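Local coordinates for protein export chaperone SatS (Mycobacterium tuberculosis H37Rv, PDB 6DNM) that acts as a chaperone for proteins exported by the SecA2 pathway, at residues A[19-24]-A[124-129]; A[30-35]-A[41-46]; A[110-115]-A[162-167]. All coordinates share one frame; numbering follows the deposited sequence.

Contact 1: A[19-24]-A[124-129]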
ATOM      1  N   ASP A  19       0.110   0.894  11.387  1.00 15.77           N
ATOM      2  CA  ASP A  19      -1.159   0.437  10.839  1.00 15.89           C
ATOM      3  C   ASP A  19      -0.989  -0.889  10.123  1.00 13.46           C
ATOM      4  O   ASP A  19      -0.172  -0.986   9.195  1.00 13.83           O
ATOM      5  CB  ASP A  19      -1.703   1.440   9.806  1.00 19.72           C
ATOM      6  CG  ASP A  19      -2.198   2.730  10.414  1.00 24.30           C
ATOM      7  OD1 ASP A  19      -2.628   2.745  11.584  1.00 25.85           O
ATOM      8  OD2 ASP A  19      -2.166   3.738   9.681  1.00 27.64           O
ATOM      9  N   PRO A  20      -1.801  -1.890  10.443  1.00 13.12           N
ATOM     10  CA  PRO A  20      -1.974  -3.012   9.510  1.00 13.19           C
ATOM     11  C   PRO A  20      -2.700  -2.529   8.268  1.00 12.51           C
ATOM     12  O   PRO A  20      -3.626  -1.720   8.342  1.00 12.78           O
ATOM     13  CB  PRO A  20      -2.848  -3.997  10.299  1.00 13.98           C
ATOM     14  CG  PRO A  20      -2.723  -3.559  11.760  1.00 14.89           C
ATOM     15  CD  PRO A  20      -2.570  -2.066  11.684  1.00 14.22           C
ATOM     16  N   ILE A  21      -2.247  -3.002   7.108  1.00 11.56           N
ATOM     17  CA  ILE A  21      -2.877  -2.634   5.847  1.00 11.70           C
ATOM     18  C   ILE A  21      -3.190  -3.891   5.047  1.00 10.85           C
ATOM     19  O   ILE A  21      -2.574  -4.942   5.233  1.00 11.51           O
ATOM     20  CB  ILE A  21      -2.046  -1.632   5.004  1.00 13.04           C
ATOM     21  CG1 ILE A  21      -0.794  -2.299   4.438  1.00 13.61           C
ATOM     22  CG2 ILE A  21      -1.697  -0.379   5.818  1.00 13.75           C
ATOM     23  CD1 ILE A  21      -0.047  -1.412   3.433  1.00 15.02           C
ATOM     24  N   GLN A  22      -4.167  -3.767   4.141  1.00 11.44           N
ATOM     25  CA  GLN A  22      -4.562  -4.842   3.241  1.00 11.73           C
ATOM     26  C   GLN A  22      -4.344  -4.377   1.810  1.00 11.11           C
ATOM     27  O   GLN A  22      -4.776  -3.280   1.442  1.00 12.99           O
ATOM     28  CB  GLN A  22      -6.047  -5.152   3.426  1.00 12.37           C
ATOM     29  CG  GLN A  22      -6.578  -6.300   2.572  1.00 13.15           C
ATOM     30  CD  GLN A  22      -8.087  -6.358   2.585  1.00 13.89           C
ATOM     31  OE1 GLN A  22      -8.750  -5.401   2.184  1.00 15.39           O
ATOM     32  NE2 GLN A  22      -8.640  -7.468   3.071  1.00 16.18           N
ATOM     33  N   ILE A  23      -3.683  -5.203   1.000  1.00 11.49           N
ATOM     34  CA  ILE A  23      -3.430  -4.882  -0.402  1.00 12.22           C
ATOM     35  C   ILE A  23      -4.070  -5.973  -1.239  1.00 12.48           C
ATOM     36  O   ILE A  23      -3.688  -7.141  -1.132  1.00 14.07           O
ATOM     37  CB  ILE A  23      -1.927  -4.788  -0.719  1.00 12.41           C
ATOM     38  CG1 ILE A  23      -1.229  -3.736   0.158  1.00 13.57           C
ATOM     39  CG2 ILE A  23      -1.725  -4.502  -2.210  1.00 14.50           C
ATOM     40  CD1 ILE A  23       0.303  -3.797   0.100  1.00 15.07           C
ATOM     41  N   MET A  24      -5.049  -5.612  -2.055  1.00 13.12           N
ATOM     42  CA  MET A  24      -5.732  -6.577  -2.901  1.00 13.09           C
ATOM     43  C   MET A  24      -5.307  -6.383  -4.351  1.00 13.63           C
ATOM     44  O   MET A  24      -5.341  -5.266  -4.877  1.00 14.89           O
ATOM     45  CB  MET A  24      -7.254  -6.458  -2.758  1.00 14.41           C
ATOM     46  CG  MET A  24      -7.731  -6.655  -1.317  1.00 16.50           C
ATOM     47  SD  MET A  24      -9.532  -6.733  -1.142  1.00 18.47           S
ATOM     48  CE  MET A  24      -9.915  -8.302  -1.926  1.00 19.55           C
ATOM     49  N   VAL A 124      -3.461   5.350  -5.333  1.00 12.47           N
ATOM     50  CA  VAL A 124      -2.366   6.297  -5.518  1.00 14.22           C
ATOM     51  C   VAL A 124      -1.692   6.609  -4.190  1.00 13.47           C
ATOM     52  O   VAL A 124      -0.469   6.752  -4.128  1.00 14.05           O
ATOM     53  CB  VAL A 124      -2.875   7.558  -6.239  1.00 15.17           C
ATOM     54  CG1 VAL A 124      -1.833   8.669  -6.205  1.00 16.90           C
ATOM     55  CG2 VAL A 124      -3.226   7.210  -7.675  1.00 16.68           C
ATOM     56  N   GLU A 125      -2.470   6.702  -3.109  1.00 13.19           N
ATOM     57  CA  GLU A 125      -1.886   6.869  -1.783  1.00 13.74           C
ATOM     58  C   GLU A 125      -0.887   5.753  -1.477  1.00 14.12           C
ATOM     59  O   GLU A 125       0.251   6.017  -1.074  1.00 15.57           O
ATOM     60  CB  GLU A 125      -3.007   6.913  -0.746  1.00 16.00           C
ATOM     61  CG  GLU A 125      -2.542   6.966   0.684  1.00 16.55           C
ATOM     62  CD  GLU A 125      -3.710   7.030   1.646  1.00 17.99           C
ATOM     63  OE1 GLU A 125      -4.471   8.023   1.599  1.00 19.78           O
ATOM     64  OE2 GLU A 125      -3.868   6.088   2.445  1.00 19.72           O
ATOM     65  N   LEU A 126      -1.276   4.497  -1.713  1.00 13.47           N
ATOM     66  CA  LEU A 126      -0.350   3.388  -1.475  1.00 14.09           C
ATOM     67  C   LEU A 126       0.847   3.456  -2.413  1.00 14.12           C
ATOM     68  O   LEU A 126       1.988   3.253  -1.988  1.00 14.25           O
ATOM     69  CB  LEU A 126      -1.069   2.053  -1.667  1.00 15.31           C
ATOM     70  CG  LEU A 126      -0.152   0.827  -1.594  1.00 15.06           C
ATOM     71  CD1 LEU A 126       0.383   0.594  -0.180  1.00 16.89           C
ATOM     72  CD2 LEU A 126      -0.885  -0.397  -2.113  1.00 17.46           C
ATOM     73  N   LEU A 127       0.601   3.723  -3.697  1.00 14.25           N
ATOM     74  CA  LEU A 127       1.685   3.753  -4.676  1.00 15.28           C
ATOM     75  C   LEU A 127       2.745   4.778  -4.299  1.00 15.13           C
ATOM     76  O   LEU A 127       3.947   4.497  -4.366  1.00 15.29           O
ATOM     77  CB  LEU A 127       1.120   4.086  -6.052  1.00 17.77           C
ATOM     78  CG  LEU A 127       0.248   3.031  -6.708  1.00 22.18           C
ATOM     79  CD1 LEU A 127      -0.279   3.535  -8.034  1.00 23.28           C
ATOM     80  CD2 LEU A 127       1.069   1.817  -6.901  1.00 23.87           C
ATOM     81  N   ARG A 128       2.320   5.985  -3.918  1.00 14.64           N
ATOM     82  CA  ARG A 128       3.283   7.009  -3.523  1.00 15.59           C
ATOM     83  C   ARG A 128       4.070   6.565  -2.300  1.00 15.97           C
ATOM     84  O   ARG A 128       5.285   6.787  -2.223  1.00 16.67           O
ATOM     85  CB  ARG A 128       2.566   8.329  -3.243  1.00 17.55           C
ATOM     86  CG  ARG A 128       1.817   8.890  -4.425  1.00 21.95           C
ATOM     87  CD  ARG A 128       2.560  10.028  -5.027  1.00 24.55           C
ATOM     88  NE  ARG A 128       1.747  10.743  -6.004  1.00 24.36           N
ATOM     89  CZ  ARG A 128       2.249  11.351  -7.070  1.00 25.04           C
ATOM     90  NH1 ARG A 128       3.560  11.314  -7.292  1.00 25.12           N
ATOM     91  NH2 ARG A 128       1.445  11.990  -7.906  1.00 25.16           N
ATOM     92  N   ASP A 129       3.397   5.926  -1.336  1.00 14.49           N
ATOM     93  CA  ASP A 129       4.100   5.428  -0.155  1.00 15.53           C
ATOM     94  C   ASP A 129       5.115   4.356  -0.532  1.00 15.26           C
ATOM     95  O   ASP A 129       6.229   4.338  -0.001  1.00 15.59           O
ATOM     96  CB  ASP A 129       3.098   4.856   0.846  1.00 15.35           C
ATOM     97  CG  ASP A 129       2.399   5.922   1.671  1.00 17.48           C
ATOM     98  OD1 ASP A 129       2.776   7.105   1.595  1.00 18.84           O
ATOM     99  OD2 ASP A 129       1.465   5.555   2.413  1.00 17.89           O
TER

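Contact 2: A[30-35]-A[41-46]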
ATOM      1  N   PHE A  30      -2.935  -9.380   0.337  1.00 12.69           N
ATOM      2  CA  PHE A  30      -1.778  -9.365   1.217  1.00 12.67           C
ATOM      3  C   PHE A  30      -2.015  -8.466   2.419  1.00 13.60           C
ATOM      4  O   PHE A  30      -2.780  -7.496   2.352  1.00 13.09           O
ATOM      5  CB  PHE A  30      -0.542  -8.820   0.507  1.00 14.51           C
ATOM      6  CG  PHE A  30      -0.042  -9.692  -0.594  1.00 14.53           C
ATOM      7  CD1 PHE A  30       0.340 -11.001  -0.343  1.00 15.53           C
ATOM      8  CD2 PHE A  30       0.071  -9.198  -1.881  1.00 16.22           C
ATOM      9  CE1 PHE A  30       0.808 -11.813  -1.377  1.00 15.58           C
ATOM     10  CE2 PHE A  30       0.534 -10.001  -2.909  1.00 18.08           C
ATOM     11  CZ  PHE A  30       0.905 -11.308  -2.658  1.00 17.23           C
ATOM     12  N   TYR A  31      -1.307  -8.781   3.505  1.00 13.50           N
ATOM     13  CA  TYR A  31      -1.294  -7.993   4.730  1.00 12.84           C
ATOM     14  C   TYR A  31       0.140  -7.612   5.062  1.00 12.24           C
ATOM     15  O   TYR A  31       1.068  -8.398   4.847  1.00 13.49           O
ATOM     16  CB  TYR A  31      -1.907  -8.786   5.900  1.00 13.61           C
ATOM     17  CG  TYR A  31      -3.354  -9.082   5.612  1.00 13.87           C
ATOM     18  CD1 TYR A  31      -4.351  -8.175   5.962  1.00 14.85           C
ATOM     19  CD2 TYR A  31      -3.724 -10.236   4.909  1.00 14.69           C
ATOM     20  CE1 TYR A  31      -5.676  -8.423   5.664  1.00 14.83           C
ATOM     21  CE2 TYR A  31      -5.048 -10.485   4.590  1.00 15.14           C
ATOM     22  CZ  TYR A  31      -6.018  -9.580   4.980  1.00 15.61           C
ATOM     23  OH  TYR A  31      -7.328  -9.821   4.658  1.00 17.44           O
ATOM     24  N   THR A  32       0.318  -6.402   5.580  1.00 11.99           N
ATOM     25  CA  THR A  32       1.613  -5.945   6.076  1.00 12.42           C
ATOM     26  C   THR A  32       1.358  -4.805   7.053  1.00 11.33           C
ATOM     27  O   THR A  32       0.204  -4.508   7.388  1.00 12.23           O
ATOM     28  CB  THR A  32       2.575  -5.586   4.928  1.00 12.43           C
ATOM     29  OG1 THR A  32       3.890  -5.350   5.457  1.00 14.26           O
ATOM     30  CG2 THR A  32       2.119  -4.344   4.162  1.00 13.00           C
ATOM     31  N   LEU A  33       2.436  -4.178   7.533  1.00 11.46           N
ATOM     32  CA  LEU A  33       2.351  -3.030   8.426  1.00 11.60           C
ATOM     33  C   LEU A  33       3.006  -1.820   7.777  1.00 12.85           C
ATOM     34  O   LEU A  33       3.988  -1.948   7.035  1.00 13.27           O
ATOM     35  CB  LEU A  33       3.073  -3.282   9.762  1.00 12.66           C
ATOM     36  CG  LEU A  33       2.643  -4.509  10.572  1.00 12.55           C
ATOM     37  CD1 LEU A  33       3.478  -4.633  11.839  1.00 13.00           C
ATOM     38  CD2 LEU A  33       1.159  -4.450  10.921  1.00 13.01           C
ATOM     39  N   ARG A  34       2.465  -0.639   8.079  1.00 13.29           N
ATOM     40  CA  ARG A  34       3.020   0.608   7.575  1.00 14.92           C
ATOM     41  C   ARG A  34       2.847   1.698   8.620  1.00 15.08           C
ATOM     42  O   ARG A  34       1.813   1.768   9.291  1.00 15.85           O
ATOM     43  CB  ARG A  34       2.297   1.039   6.299  1.00 15.79           C
ATOM     44  CG  ARG A  34       2.875   2.313   5.656  1.00 18.02           C
ATOM     45  CD  ARG A  34       1.941   3.519   5.835  1.00 21.72           C
ATOM     46  NE  ARG A  34       0.605   3.153   5.395  1.00 24.10           N
ATOM     47  CZ  ARG A  34      -0.531   3.783   5.670  1.00 26.80           C
ATOM     48  NH1 ARG A  34      -1.666   3.321   5.206  1.00 25.02           N
ATOM     49  NH2 ARG A  34      -0.556   4.879   6.398  1.00 31.20           N
ATOM     50  N   CYS A  35       3.863   2.548   8.748  1.00 14.36           N
ATOM     51  CA  CYS A  35       3.782   3.723   9.602  1.00 15.57           C
ATOM     52  C   CYS A  35       4.428   4.895   8.881  1.00 15.07           C
ATOM     53  O   CYS A  35       4.963   4.756   7.777  1.00 15.34           O
ATOM     54  CB  CYS A  35       4.473   3.492  10.947  1.00 16.30           C
ATOM     55  SG  CYS A  35       6.253   3.330  10.821  1.00 19.03           S
ATOM     56  N   PRO A  41       7.034   7.245   4.801  1.00 17.45           N
ATOM     57  CA  PRO A  41       6.450   5.928   5.070  1.00 16.77           C
ATOM     58  C   PRO A  41       7.529   4.891   5.319  1.00 16.24           C
ATOM     59  O   PRO A  41       8.532   4.825   4.604  1.00 17.98           O
ATOM     60  CB  PRO A  41       5.675   5.614   3.786  1.00 17.08           C
ATOM     61  CG  PRO A  41       6.390   6.392   2.728  1.00 18.07           C
ATOM     62  CD  PRO A  41       6.941   7.629   3.382  1.00 17.63           C
ATOM     63  N   ILE A  42       7.311   4.071   6.341  1.00 14.73           N
ATOM     64  CA  ILE A  42       8.153   2.907   6.604  1.00 15.76           C
ATOM     65  C   ILE A  42       7.245   1.688   6.675  1.00 14.49           C
ATOM     66  O   ILE A  42       6.253   1.688   7.414  1.00 14.71           O
ATOM     67  CB  ILE A  42       8.988   3.031   7.898  1.00 17.18           C
ATOM     68  CG1 ILE A  42       9.702   4.387   7.986  1.00 19.88           C
ATOM     69  CG2 ILE A  42      10.008   1.909   7.958  1.00 18.19           C
ATOM     70  CD1 ILE A  42      10.615   4.517   9.193  1.00 23.35           C
ATOM     71  N   PHE A  43       7.570   0.658   5.900  1.00 14.72           N
ATOM     72  CA  PHE A  43       6.800  -0.576   5.897  1.00 13.18           C
ATOM     73  C   PHE A  43       7.554  -1.660   6.656  1.00 13.48           C
ATOM     74  O   PHE A  43       8.761  -1.575   6.884  1.00 14.83           O
ATOM     75  CB  PHE A  43       6.566  -1.077   4.467  1.00 13.43           C
ATOM     76  CG  PHE A  43       5.614  -0.237   3.659  1.00 13.59           C
ATOM     77  CD1 PHE A  43       4.287  -0.613   3.513  1.00 14.54           C
ATOM     78  CD2 PHE A  43       6.059   0.892   2.988  1.00 13.81           C
ATOM     79  CE1 PHE A  43       3.422   0.137   2.746  1.00 14.63           C
ATOM     80  CE2 PHE A  43       5.188   1.647   2.213  1.00 15.18           C
ATOM     81  CZ  PHE A  43       3.871   1.266   2.093  1.00 15.62           C
ATOM     82  N   LEU A  44       6.819  -2.691   7.048  1.00 13.12           N
ATOM     83  CA  LEU A  44       7.433  -3.925   7.506  1.00 12.87           C
ATOM     84  C   LEU A  44       8.198  -4.518   6.332  1.00 13.73           C
ATOM     85  O   LEU A  44       7.600  -5.038   5.388  1.00 15.47           O
ATOM     86  CB  LEU A  44       6.340  -4.871   7.995  1.00 13.88           C
ATOM     87  CG  LEU A  44       6.802  -6.212   8.544  1.00 13.76           C
ATOM     88  CD1 LEU A  44       7.599  -5.998   9.845  1.00 16.61           C
ATOM     89  CD2 LEU A  44       5.597  -7.133   8.775  1.00 15.16           C
ATOM     90  N   GLY A  45       9.516  -4.405   6.362  1.00 14.23           N
ATOM     91  CA  GLY A  45      10.321  -4.795   5.222  1.00 15.01           C
ATOM     92  C   GLY A  45      11.762  -4.414   5.460  1.00 16.53           C
ATOM     93  O   GLY A  45      12.132  -3.929   6.531  1.00 16.96           O
ATOM     94  N   ARG A  46      12.573  -4.644   4.430  1.00 16.95           N
ATOM     95  CA  ARG A  46      13.986  -4.305   4.489  1.00 19.62           C
ATOM     96  C   ARG A  46      14.476  -4.044   3.077  1.00 20.21           C
ATOM     97  O   ARG A  46      13.940  -4.597   2.112  1.00 20.29           O
ATOM     98  CB  ARG A  46      14.813  -5.440   5.113  1.00 23.33           C
ATOM     99  CG  ARG A  46      14.659  -6.768   4.374  1.00 28.50           C
ATOM    100  CD  ARG A  46      14.971  -7.973   5.259  1.00 33.19           C
ATOM    101  NE  ARG A  46      15.060  -9.210   4.486  1.00 36.16           N
ATOM    102  CZ  ARG A  46      14.065 -10.083   4.342  1.00 38.02           C
ATOM    103  NH1 ARG A  46      14.243 -11.180   3.619  1.00 38.94           N
ATOM    104  NH2 ARG A  46      12.893  -9.861   4.921  1.00 38.21           N
TER

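Contact 3: A[110-115]-A[162-167]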
ATOM      1  N   ASP A 110     -10.792   1.246 -20.613  1.00 21.64           N
ATOM      2  CA  ASP A 110     -12.108   1.752 -20.982  1.00 23.33           C
ATOM      3  C   ASP A 110     -12.256   3.250 -20.745  1.00 23.35           C
ATOM      4  O   ASP A 110     -13.309   3.815 -21.057  1.00 25.38           O
ATOM      5  CB  ASP A 110     -13.197   0.995 -20.219  1.00 26.64           C
ATOM      6  CG  ASP A 110     -13.351  -0.434 -20.689  1.00 31.25           C
ATOM      7  OD1 ASP A 110     -13.088  -0.701 -21.881  1.00 33.25           O
ATOM      8  OD2 ASP A 110     -13.741  -1.287 -19.864  1.00 33.32           O
ATOM      9  N   GLY A 111     -11.235   3.905 -20.203  1.00 22.48           N
ATOM     10  CA  GLY A 111     -11.258   5.336 -20.046  1.00 22.34           C
ATOM     11  C   GLY A 111     -11.603   5.788 -18.647  1.00 21.96           C
ATOM     12  O   GLY A 111     -11.947   4.990 -17.762  1.00 21.81           O
ATOM     13  N   PRO A 112     -11.526   7.101 -18.427  1.00 22.52           N
ATOM     14  CA  PRO A 112     -11.707   7.626 -17.065  1.00 23.92           C
ATOM     15  C   PRO A 112     -13.045   7.278 -16.446  1.00 25.64           C
ATOM     16  O   PRO A 112     -13.110   7.064 -15.232  1.00 24.91           O
ATOM     17  CB  PRO A 112     -11.528   9.143 -17.234  1.00 24.53           C
ATOM     18  CG  PRO A 112     -11.698   9.401 -18.696  1.00 24.11           C
ATOM     19  CD  PRO A 112     -11.267   8.162 -19.413  1.00 23.36           C
ATOM     20  N   ASP A 113     -14.116   7.195 -17.237  1.00 27.24           N
ATOM     21  CA  ASP A 113     -15.429   6.948 -16.650  1.00 30.22           C
ATOM     22  C   ASP A 113     -15.591   5.522 -16.137  1.00 28.68           C
ATOM     23  O   ASP A 113     -16.515   5.260 -15.358  1.00 29.97           O
ATOM     24  CB  ASP A 113     -16.543   7.315 -17.632  1.00 34.30           C
ATOM     25  CG  ASP A 113     -16.384   8.718 -18.191  1.00 37.24           C
ATOM     26  OD1 ASP A 113     -16.749   8.940 -19.365  1.00 39.77           O
ATOM     27  OD2 ASP A 113     -15.890   9.597 -17.455  1.00 38.08           O
ATOM     28  N   ALA A 114     -14.717   4.600 -16.545  1.00 26.18           N
ATOM     29  CA  ALA A 114     -14.729   3.242 -16.019  1.00 25.23           C
ATOM     30  C   ALA A 114     -13.937   3.094 -14.727  1.00 23.37           C
ATOM     31  O   ALA A 114     -14.041   2.052 -14.068  1.00 24.09           O
ATOM     32  CB  ALA A 114     -14.174   2.260 -17.055  1.00 26.12           C
ATOM     33  N   VAL A 115     -13.149   4.098 -14.353  1.00 21.79           N
ATOM     34  CA  VAL A 115     -12.288   4.022 -13.177  1.00 20.57           C
ATOM     35  C   VAL A 115     -13.037   4.574 -11.973  1.00 20.76           C
ATOM     36  O   VAL A 115     -13.567   5.693 -12.015  1.00 23.46           O
ATOM     37  CB  VAL A 115     -10.983   4.800 -13.397  1.00 19.09           C
ATOM     38  CG1 VAL A 115     -10.117   4.690 -12.152  1.00 19.29           C
ATOM     39  CG2 VAL A 115     -10.255   4.286 -14.627  1.00 19.22           C
ATOM     40  N   VAL A 162     -12.205  19.446 -16.546  1.00 20.03           N
ATOM     41  CA  VAL A 162     -12.863  19.218 -17.826  1.00 21.92           C
ATOM     42  C   VAL A 162     -11.879  18.791 -18.908  1.00 24.08           C
ATOM     43  O   VAL A 162     -12.250  18.717 -20.082  1.00 26.31           O
ATOM     44  CB  VAL A 162     -13.705  20.429 -18.269  1.00 23.07           C
ATOM     45  CG1 VAL A 162     -14.954  20.533 -17.418  1.00 23.34           C
ATOM     46  CG2 VAL A 162     -12.887  21.713 -18.189  1.00 23.11           C
ATOM     47  N   GLY A 163     -10.632  18.519 -18.548  1.00 26.12           N
ATOM     48  CA  GLY A 163      -9.660  18.078 -19.530  1.00 27.98           C
ATOM     49  C   GLY A 163      -9.699  16.577 -19.723  1.00 29.22           C
ATOM     50  O   GLY A 163      -8.759  15.874 -19.338  1.00 30.54           O
ATOM     51  N   LYS A 164     -10.777  16.072 -20.309  1.00 29.33           N
ATOM     52  CA  LYS A 164     -10.987  14.625 -20.350  1.00 27.73           C
ATOM     53  C   LYS A 164     -10.086  13.966 -21.391  1.00 24.70           C
ATOM     54  O   LYS A 164     -10.167  14.309 -22.577  1.00 25.84           O
ATOM     55  CB  LYS A 164     -12.446  14.296 -20.635  1.00 29.94           C
ATOM     56  CG  LYS A 164     -12.711  12.808 -20.781  1.00 31.84           C
ATOM     57  CD  LYS A 164     -14.150  12.529 -21.173  1.00 33.77           C
ATOM     58  CE  LYS A 164     -14.698  11.315 -20.447  1.00 35.97           C
ATOM     59  NZ  LYS A 164     -16.182  11.395 -20.302  1.00 37.43           N
ATOM     60  N   PRO A 165      -9.230  13.032 -20.995  1.00 21.69           N
ATOM     61  CA  PRO A 165      -8.437  12.293 -21.987  1.00 20.28           C
ATOM     62  C   PRO A 165      -9.356  11.517 -22.912  1.00 20.22           C
ATOM     63  O   PRO A 165     -10.393  11.001 -22.493  1.00 20.26           O
ATOM     64  CB  PRO A 165      -7.599  11.344 -21.121  1.00 21.54           C
ATOM     65  CG  PRO A 165      -7.554  11.988 -19.782  1.00 22.28           C
ATOM     66  CD  PRO A 165      -8.884  12.656 -19.614  1.00 22.44           C
ATOM     67  N   THR A 166      -8.966  11.438 -24.180  1.00 20.98           N
ATOM     68  CA  THR A 166      -9.812  10.875 -25.221  1.00 21.37           C
ATOM     69  C   THR A 166      -9.269   9.531 -25.699  1.00 19.29           C
ATOM     70  O   THR A 166      -8.059   9.282 -25.683  1.00 18.88           O
ATOM     71  CB  THR A 166      -9.927  11.847 -26.403  1.00 24.10           C
ATOM     72  OG1 THR A 166      -8.628  12.338 -26.745  1.00 26.56           O
ATOM     73  CG2 THR A 166     -10.804  13.032 -26.017  1.00 25.77           C
ATOM     74  N   ALA A 167     -10.183   8.665 -26.129  1.00 18.85           N
ATOM     75  CA  ALA A 167      -9.829   7.314 -26.536  1.00 18.63           C
ATOM     76  C   ALA A 167      -8.949   7.334 -27.787  1.00 17.98           C
ATOM     77  O   ALA A 167      -9.029   8.260 -28.602  1.00 19.79           O
ATOM     78  CB  ALA A 167     -11.099   6.527 -26.844  1.00 19.51           C
TER

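Contact 1: A[19-24]-A[124-129]
L126 reaches out from its helix to meet two isoleucines of strand 19-24, I21 and I23, each with a different methyl group. Its CG lies anti to the backbone N (chi1 174°), which carries the fork of the side chain straight out toward the strand. One prong, CD1, comes within 4.2 Å of I21 CD1, the far end of the isoleucine, and the two side chains cross obliquely. The other prong serves I23: L126 CD2 stands 4.1 Å from I23 CG1 and about as far from I23 CG2, so this methyl faces both branches at the beta carbon, with the side chains at about a right angle.

I21 and I23 alternate with P20, Q22 and M24 along the extended chain, and so both turn toward the helix. The backbones stay well apart, with 8.9 Å between I23 CA and L126 CA, and no hydrogen bond joins the two segments. Branched aliphatic residues suit such a place because they pack between strand and helix without bringing in a polar group that needs a partner.

The contact lies near the centre of the chain, where helix 117-134 packs on a mixed sheet. Y99 of strand 98-100 also touches I21 and L126, T32 and R34 of strand 29-37 adjoin I21, and L127 touches W176, L179 and V183 of helix 170-185.

Contact 2: A[30-35]-A[41-46]
C35 and I42 are joined by two backbone hydrogen bonds, C35 N to I42 O at 2.9 Å and I42 N to C35 O at 2.8 Å, both nearly straight at 168°. A third runs from L44 N to L33 O (2.9 Å). Between them R34 and F43 form a non-hydrogen-bonded pair, where R34 CA and F43 CA turn their hydrogens to I42 O and L33 O.

This is the antiparallel beta hairpin of strands 29-37 and 40-43, the latter an outermost strand of the mixed sheet that also holds strands 19-24 and 98-100. T32 OG1 lies 3.6 Å from L44 CB and makes its hydrogen bond to S51 O. L33 CB and L44 CB meet at 4.0 Å.

A trans chi1 (-177°) swings R34 CG over one face of the F43 ring, toward its rim, 3.8 Å from the centroid in a CH-pi contact, while the guanidinium plane is turned 68° from the ring. Arginine suits the site by pairing an apolar stem with a charged end, which has long, weak ion pairs to D19 and D129. F43 also meets Y133 edge-to-face. On the face of C35 and I42, C35 SG rests 4.0 Å from I42 CB.

Contact 3: A[110-115]-A[162-167]
K164 leaves its backbone extended (chi1 176°), and a bend at chi3 (-140°) turns the ammonium group to D113. The aspartate answers with a chi1 of -52° that leaves its carboxylate beside its backbone N, where the lysine can arrive across it at about a right angle. The result is a salt bridge between two interhelical loops. D113 belongs to a short 3-10 turn, 112-114, between helices 104-110 and 117-134; K164 lies in the irregular link between helices 148-157 and 170-185, where it ends an inverse gamma turn centred on G163.

G111, the first residue to leave helix 104-110, has a positive phi, a conformation in which a beta carbon would press against the preceding carbonyl oxygen and the ring of P112. The proline then opens the 3-10 turn: its rigid ring already holds a suitable phi, and the lack of an N-H costs little at the start of a turn. The ring also gives K164 an apolar surface to pass over, with P112 CG 4.0 Å from K164 CE, and it looks toward a second proline, P112 CG lying 4.4 Å from P165 CD. Y155 of helix 148-157 touches P112, K164 and P165 alike, and L152 adds to the cover of P112. The charged pair is exposed, whereas both prolines are buried. The ammonium group approaches the carboxylate on the side of its other oxygen, with K164 NZ 2.7 Å from D113 OD1 and on the syn lone pair of that oxygen.

Overall arrangement
Contacts 1 and 2 belong to the core and share a sheet: strand 19-24, which meets helix 117-134 in contact 1, is the neighbour of strand 29-37 in contact 2, and probable backbone hydrogen bonds join I23 to F30 and D19 to R34. Their centres are about 9 Å apart, and D129 of the helix packs on P41 and F43. Contact 3 is more peripheral, with its centre about 24 Å from that of contact 1 and about 33 Å from that of contact 2. The chemistry follows: purely apolar side chains between helix and sheet, backbone hydrogen bonding within the hairpin, and an exposed ion pair beside buried prolines where two loops meet.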